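Local coordinates for protein 432aa long hypothetical deoxyribodipyrimidine photolyase (Sulfolobus tokodaii, PDB 2E0I) that probably repairs cyclobutane pyrimidine dimers in DNA with the energy of light, and binds two FAD molecules, one of them a likely light-harvesting cofactor, at residues L13-G18 against R153-M158; V320-V325 against P410-L415. All coordinates share one frame; numbering follows the deposited sequence.

How the interactions relate
Photolyases join an alpha/beta domain to a helical flavin-binding domain, and the two contacts sample one each. Interaction 1 (13-18 with 153-158) is built mainly of polar bonds at the entrance to helix 17-25, whereas interaction 2 (320-325 with 410-415) is apolar and joins the region at the end of helix 309-322 to the approach and start of helix 414-427. They lie on opposite sides of the centre of the chain, their own centres about 47 Å apart and their nearest atoms about 35 Å apart. The side chain of Asn16 in interaction 1 is about 12 Å from a bound FAD, and that of Leu323 in interaction 2 about 14 Å from one, so neither touches a flavin.

Interaction 1 of 2, residues L13-G18 against R153-M158; sequences LEDNTG and REPETM
Asp15 and Thr157 have the largest shares of this contact, which ties the loop leading into helix 17-25 of the Rossmann-like alpha/beta domain of photolyases to the long connection after helix 140-147. The Thr157 hydroxyl works in both directions. OG1 accepts an almost straight bond from Asp15 N (3.1 Å, 170° at the hydrogen) and donates to Glu14 OE1 at 2.8 Å, approaching from above the carboxylate plane; Glu14 and Thr157 cross at about a right angle. A chi1 of -168° sets Asp15 CG anti to the backbone N, 3.7 Å from Pro155 CB, and Glu156 N reaches Asp15 OD1 at 3.0 Å, well out of the plane of the group. The second oxygen, OD2, pairs with Arg228 in a salt bridge and with Ser226 in a hydrogen bond, so one side chain links the loop, the connection and helix 227-233. An alanine here would probably leave Glu156 N without its acceptor and Arg228 without this mate. At the other end, the chain of Arg153, bent at chi3, meets Thr17, whose OG1 is also bonded to Asp126. Arg153 NH2 makes only a weak bond to Thr17 OG1 (2.9 Å), which lies at the guanidinium edge, near its plane.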
loop_
_atom_site.group_PDB
_atom_site.type_symbol
_atom_site.label_atom_id
_atom_site.label_comp_id
_atom_site.label_asym_id
_atom_site.label_seq_id
_atom_site.Cartn_x
_atom_site.Cartn_y
_atom_site.Cartn_z
ATOM N N LEU A 13 12.840 -13.904 -5.366
ATOM C CA LEU A 13 13.732 -14.966 -4.910
ATOM C C LEU A 13 15.035 -14.384 -4.368
ATOM O O LEU A 13 15.817 -15.086 -3.740
ATOM C CB LEU A 13 14.044 -15.923 -6.049
ATOM C CG LEU A 13 12.874 -16.637 -6.719
ATOM C CD1 LEU A 13 13.432 -17.683 -7.680
ATOM C CD2 LEU A 13 11.986 -17.297 -5.671
ATOM N N GLU A 14 15.253 -13.094 -4.613
ATOM C CA GLU A 14 16.451 -12.385 -4.164
ATOM C C GLU A 14 16.221 -11.684 -2.840
ATOM O O GLU A 14 15.192 -11.060 -2.630
ATOM C CB GLU A 14 16.855 -11.332 -5.191
ATOM C CG GLU A 14 17.378 -11.875 -6.517
ATOM C CD GLU A 14 18.754 -12.528 -6.396
ATOM O OE1 GLU A 14 19.545 -12.127 -5.508
ATOM O OE2 GLU A 14 19.052 -13.433 -7.204
ATOM N N ASP A 15 17.199 -11.773 -1.954
ATOM C CA ASP A 15 17.127 -11.146 -0.636
ATOM C C ASP A 15 15.788 -11.349 0.048
ATOM O O ASP A 15 15.120 -10.406 0.452
ATOM C CB ASP A 15 17.454 -9.643 -0.713
ATOM C CG ASP A 15 17.669 -9.013 0.678
ATOM O OD1 ASP A 15 18.367 -9.619 1.532
ATOM O OD2 ASP A 15 17.147 -7.902 0.923
ATOM N N ASN A 16 15.397 -12.604 0.173
ATOM C CA ASN A 16 14.157 -12.937 0.844
ATOM C C ASN A 16 14.603 -13.704 2.078
ATOM O O ASN A 16 15.008 -14.863 1.984
ATOM C CB ASN A 16 13.287 -13.807 -0.056
ATOM C CG ASN A 16 11.947 -14.122 0.568
ATOM O OD1 ASN A 16 10.916 -14.064 -0.101
ATOM N ND2 ASN A 16 11.953 -14.470 1.855
ATOM N N THR A 17 14.531 -13.039 3.230
ATOM C CA THR A 17 14.965 -13.607 4.504
ATOM C C THR A 17 14.489 -15.029 4.784
ATOM O O THR A 17 15.286 -15.967 4.851
ATOM C CB THR A 17 14.538 -12.709 5.676
ATOM O OG1 THR A 17 14.905 -11.350 5.393
ATOM C CG2 THR A 17 15.235 -13.154 6.959
ATOM N N GLY A 18 13.186 -15.189 4.948
ATOM C CA GLY A 18 12.662 -16.503 5.233
ATOM C C GLY A 18 13.053 -17.515 4.185
ATOM O O GLY A 18 13.411 -18.648 4.502
ATOM N N ARG A 153 20.580 -4.164 7.259
ATOM C CA ARG A 153 21.194 -5.410 6.820
ATOM C C ARG A 153 21.347 -5.353 5.306
ATOM O O ARG A 153 20.496 -4.804 4.606
ATOM C CB ARG A 153 20.334 -6.614 7.219
ATOM C CG ARG A 153 20.892 -7.930 6.707
ATOM C CD ARG A 153 20.214 -9.175 7.301
ATOM N NE ARG A 153 18.901 -9.503 6.734
ATOM C CZ ARG A 153 17.749 -9.107 7.260
ATOM N NH1 ARG A 153 17.757 -8.366 8.359
ATOM N NH2 ARG A 153 16.596 -9.471 6.715
ATOM N N GLU A 154 22.439 -5.912 4.799
ATOM C CA GLU A 154 22.699 -5.902 3.363
ATOM C C GLU A 154 21.968 -7.037 2.639
ATOM O O GLU A 154 21.792 -8.123 3.194
ATOM C CB GLU A 154 24.202 -6.022 3.121
ATOM C CG GLU A 154 25.012 -4.846 3.630
ATOM C CD GLU A 154 26.509 -5.155 3.704
ATOM O OE1 GLU A 154 27.033 -5.852 2.801
ATOM O OE2 GLU A 154 27.167 -4.689 4.662
ATOM N N PRO A 155 21.523 -6.798 1.390
ATOM C CA PRO A 155 20.822 -7.845 0.649
ATOM C C PRO A 155 21.714 -9.055 0.501
ATOM O O PRO A 155 22.933 -8.927 0.496
ATOM C CB PRO A 155 20.546 -7.188 -0.692
ATOM C CG PRO A 155 20.398 -5.767 -0.342
ATOM C CD PRO A 155 21.523 -5.541 0.627
ATOM N N GLU A 156 21.110 -10.230 0.405
ATOM C CA GLU A 156 21.865 -11.454 0.209
ATOM C C GLU A 156 20.925 -12.583 -0.178
ATOM O O GLU A 156 19.729 -12.540 0.114
ATOM C CB GLU A 156 22.630 -11.825 1.464
ATOM C CG GLU A 156 21.805 -12.509 2.501
ATOM C CD GLU A 156 22.524 -12.568 3.825
ATOM O OE1 GLU A 156 21.979 -13.202 4.755
ATOM O OE2 GLU A 156 23.630 -11.972 3.938
ATOM N N THR A 157 21.469 -13.590 -0.847
ATOM C CA THR A 157 20.661 -14.711 -1.284
ATOM C C THR A 157 21.414 -16.003 -1.038
ATOM O O THR A 157 22.588 -16.117 -1.375
ATOM C CB THR A 157 20.324 -14.599 -2.797
ATOM O OG1 THR A 157 19.647 -13.363 -3.047
ATOM C CG2 THR A 157 19.434 -15.756 -3.244
ATOM N N MET A 158 20.739 -16.973 -0.440
ATOM C CA MET A 158 21.361 -18.253 -0.184
ATOM C C MET A 158 21.063 -19.194 -1.338
ATOM O O MET A 158 20.057 -19.034 -2.031
ATOM C CB MET A 158 20.831 -18.838 1.122
ATOM C CG MET A 158 21.809 -18.720 2.301
ATOM S SD MET A 158 22.364 -17.025 2.664
ATOM C CE MET A 158 23.985 -16.968 1.774
#

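Interaction 2 of 2, residues V320-V325 against P410-L415; sequences VKVLFV and PIVNWL
Val322 and Trp414 meet where the C-terminal part of helix 309-322 faces the start of helix 414-427, and their alpha carbons, 5.5 Å apart, are the nearest across the two segments. Followed outward, the Val322 side chain shows how a branched residue touches two neighbours at such a joint. CB points toward the other segment and stands 4.7 Å from Trp414 CB. From there the chain forks. CG1, anti to the backbone N (chi1 172°), carries more of the contact: it lies 3.9 Å from Trp414 CA and also touches Trp414 CB, while on another side it comes to 4.1 Å from Val412 CG2. The second branch, CG2, meets Trp414 CB as well, so both methyls touch the base of the tryptophan side chain and leave the indole to other company: it turns from Val322 and meets the ring of Trp368, the planes at about 60°.

Val412 CG2 is shared between two partners, for Leu323 CD2 packs on it at 3.8 Å. The same leucine methyl touches Ile411 CD1 at 3.6 Å, Leu323 crossing both side chains at about a right angle. Tyr280 of helix 278-286 packs against Leu323, Ile411 and Val412 alike. The polar backbone beside this apolar patch is served by Tyr291, whose OH bonds both Val412 O and Trp414 N. Methyl contacts that join the region where helix 309-322 finishes to the loop and first turn of helix 414-427 suit the helical FAD-binding domain of the photolyase family, here at its last helix.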
loop_
_atom_site.group_PDB
_atom_site.type_symbol
_atom_site.label_atom_id
_atom_site.label_comp_id
_atom_site.label_asym_id
_atom_site.label_seq_id
_atom_site.Cartn_x
_atom_site.Cartn_y
_atom_site.Cartn_z
ATOM N N VAL A 320 -12.198 14.502 4.385
ATOM C CA VAL A 320 -12.386 14.540 5.815
ATOM C C VAL A 320 -12.661 15.911 6.408
ATOM O O VAL A 320 -13.658 16.103 7.107
ATOM C CB VAL A 320 -11.176 13.920 6.532
ATOM C CG1 VAL A 320 -11.420 13.896 8.024
ATOM C CG2 VAL A 320 -10.930 12.510 6.010
ATOM N N LYS A 321 -11.783 16.865 6.124
ATOM C CA LYS A 321 -11.912 18.206 6.679
ATOM C C LYS A 321 -12.723 19.219 5.891
ATOM O O LYS A 321 -12.833 20.366 6.302
ATOM C CB LYS A 321 -10.518 18.760 6.985
ATOM C CG LYS A 321 -9.871 18.011 8.136
ATOM C CD LYS A 321 -8.480 18.500 8.456
ATOM C CE LYS A 321 -7.900 17.716 9.630
ATOM N NZ LYS A 321 -6.483 18.100 9.924
ATOM N N VAL A 322 -13.306 18.811 4.773
ATOM C CA VAL A 322 -14.108 19.740 3.992
ATOM C C VAL A 322 -15.492 19.170 3.738
ATOM O O VAL A 322 -16.478 19.860 3.926
ATOM C CB VAL A 322 -13.411 20.104 2.649
ATOM C CG1 VAL A 322 -14.340 20.915 1.766
ATOM C CG2 VAL A 322 -12.155 20.916 2.930
ATOM N N LEU A 323 -15.577 17.913 3.321
ATOM C CA LEU A 323 -16.883 17.308 3.066
ATOM C C LEU A 323 -17.364 16.661 4.354
ATOM O O LEU A 323 -18.469 16.119 4.422
ATOM C CB LEU A 323 -16.793 16.259 1.947
ATOM C CG LEU A 323 -16.357 16.736 0.556
ATOM C CD1 LEU A 323 -16.322 15.565 -0.391
ATOM C CD2 LEU A 323 -17.311 17.794 0.039
ATOM N N PHE A 324 -16.508 16.725 5.369
ATOM C CA PHE A 324 -16.780 16.172 6.690
ATOM C C PHE A 324 -17.307 14.720 6.659
ATOM O O PHE A 324 -18.361 14.397 7.230
ATOM C CB PHE A 324 -17.746 17.111 7.428
ATOM C CG PHE A 324 -17.773 16.918 8.920
ATOM C CD1 PHE A 324 -16.608 16.632 9.625
ATOM C CD2 PHE A 324 -18.972 17.048 9.630
ATOM C CE1 PHE A 324 -16.635 16.475 11.014
ATOM C CE2 PHE A 324 -19.009 16.894 11.024
ATOM C CZ PHE A 324 -17.842 16.608 11.714
ATOM N N VAL A 325 -16.557 13.851 5.981
ATOM C CA VAL A 325 -16.894 12.433 5.877
ATOM C C VAL A 325 -15.859 11.617 6.678
ATOM O O VAL A 325 -14.656 11.886 6.627
ATOM C CB VAL A 325 -16.905 11.971 4.406
ATOM C CG1 VAL A 325 -17.119 10.473 4.335
ATOM C CG2 VAL A 325 -17.992 12.700 3.644
ATOM N N PRO A 410 -18.027 24.280 -7.589
ATOM C CA PRO A 410 -17.763 23.813 -6.226
ATOM C C PRO A 410 -19.012 23.350 -5.480
ATOM O O PRO A 410 -19.980 24.090 -5.372
ATOM C CB PRO A 410 -17.072 25.018 -5.570
ATOM C CG PRO A 410 -17.275 26.168 -6.554
ATOM C CD PRO A 410 -17.253 25.495 -7.879
ATOM N N ILE A 411 -18.994 22.116 -4.981
ATOM C CA ILE A 411 -20.141 21.572 -4.256
ATOM C C ILE A 411 -20.230 22.054 -2.813
ATOM O O ILE A 411 -21.137 21.661 -2.093
ATOM C CB ILE A 411 -20.140 20.023 -4.242
ATOM C CG1 ILE A 411 -18.905 19.504 -3.496
ATOM C CG2 ILE A 411 -20.187 19.495 -5.667
ATOM C CD1 ILE A 411 -18.989 18.042 -3.107
ATOM N N VAL A 412 -19.284 22.896 -2.402
ATOM C CA VAL A 412 -19.247 23.466 -1.050
ATOM C C VAL A 412 -18.131 24.501 -1.000
ATOM O O VAL A 412 -17.253 24.502 -1.858
ATOM C CB VAL A 412 -18.917 22.408 0.044
ATOM C CG1 VAL A 412 -20.118 21.546 0.362
ATOM C CG2 VAL A 412 -17.772 21.545 -0.413
ATOM N N ASN A 413 -18.177 25.390 -0.010
ATOM C CA ASN A 413 -17.121 26.380 0.170
ATOM C C ASN A 413 -16.198 25.759 1.210
ATOM O O ASN A 413 -16.576 25.622 2.372
ATOM C CB ASN A 413 -17.664 27.700 0.725
ATOM C CG ASN A 413 -16.540 28.637 1.221
ATOM O OD1 ASN A 413 -16.755 29.489 2.096
ATOM N ND2 ASN A 413 -15.339 28.478 0.655
ATOM N N TRP A 414 -14.989 25.395 0.806
ATOM C CA TRP A 414 -14.061 24.760 1.725
ATOM C C TRP A 414 -13.781 25.557 3.001
ATOM O O TRP A 414 -13.754 24.995 4.090
ATOM C CB TRP A 414 -12.742 24.454 1.016
ATOM C CG TRP A 414 -11.896 25.659 0.809
ATOM C CD1 TRP A 414 -12.047 26.615 -0.153
ATOM C CD2 TRP A 414 -10.801 26.080 1.629
ATOM N NE1 TRP A 414 -11.114 27.607 0.020
ATOM C CE2 TRP A 414 -10.336 27.304 1.107
ATOM C CE3 TRP A 414 -10.170 25.541 2.758
ATOM C CZ2 TRP A 414 -9.266 28.003 1.673
ATOM C CZ3 TRP A 414 -9.109 26.232 3.320
ATOM C CH2 TRP A 414 -8.667 27.453 2.776
ATOM N N LEU A 415 -13.589 26.865 2.875
ATOM C CA LEU A 415 -13.276 27.687 4.034
ATOM C C LEU A 415 -14.296 27.587 5.167
ATOM O O LEU A 415 -13.921 27.346 6.312
ATOM C CB LEU A 415 -13.090 29.145 3.606
ATOM C CG LEU A 415 -12.225 30.027 4.521
ATOM C CD1 LEU A 415 -12.975 30.344 5.791
ATOM C CD2 LEU A 415 -10.910 29.327 4.839
#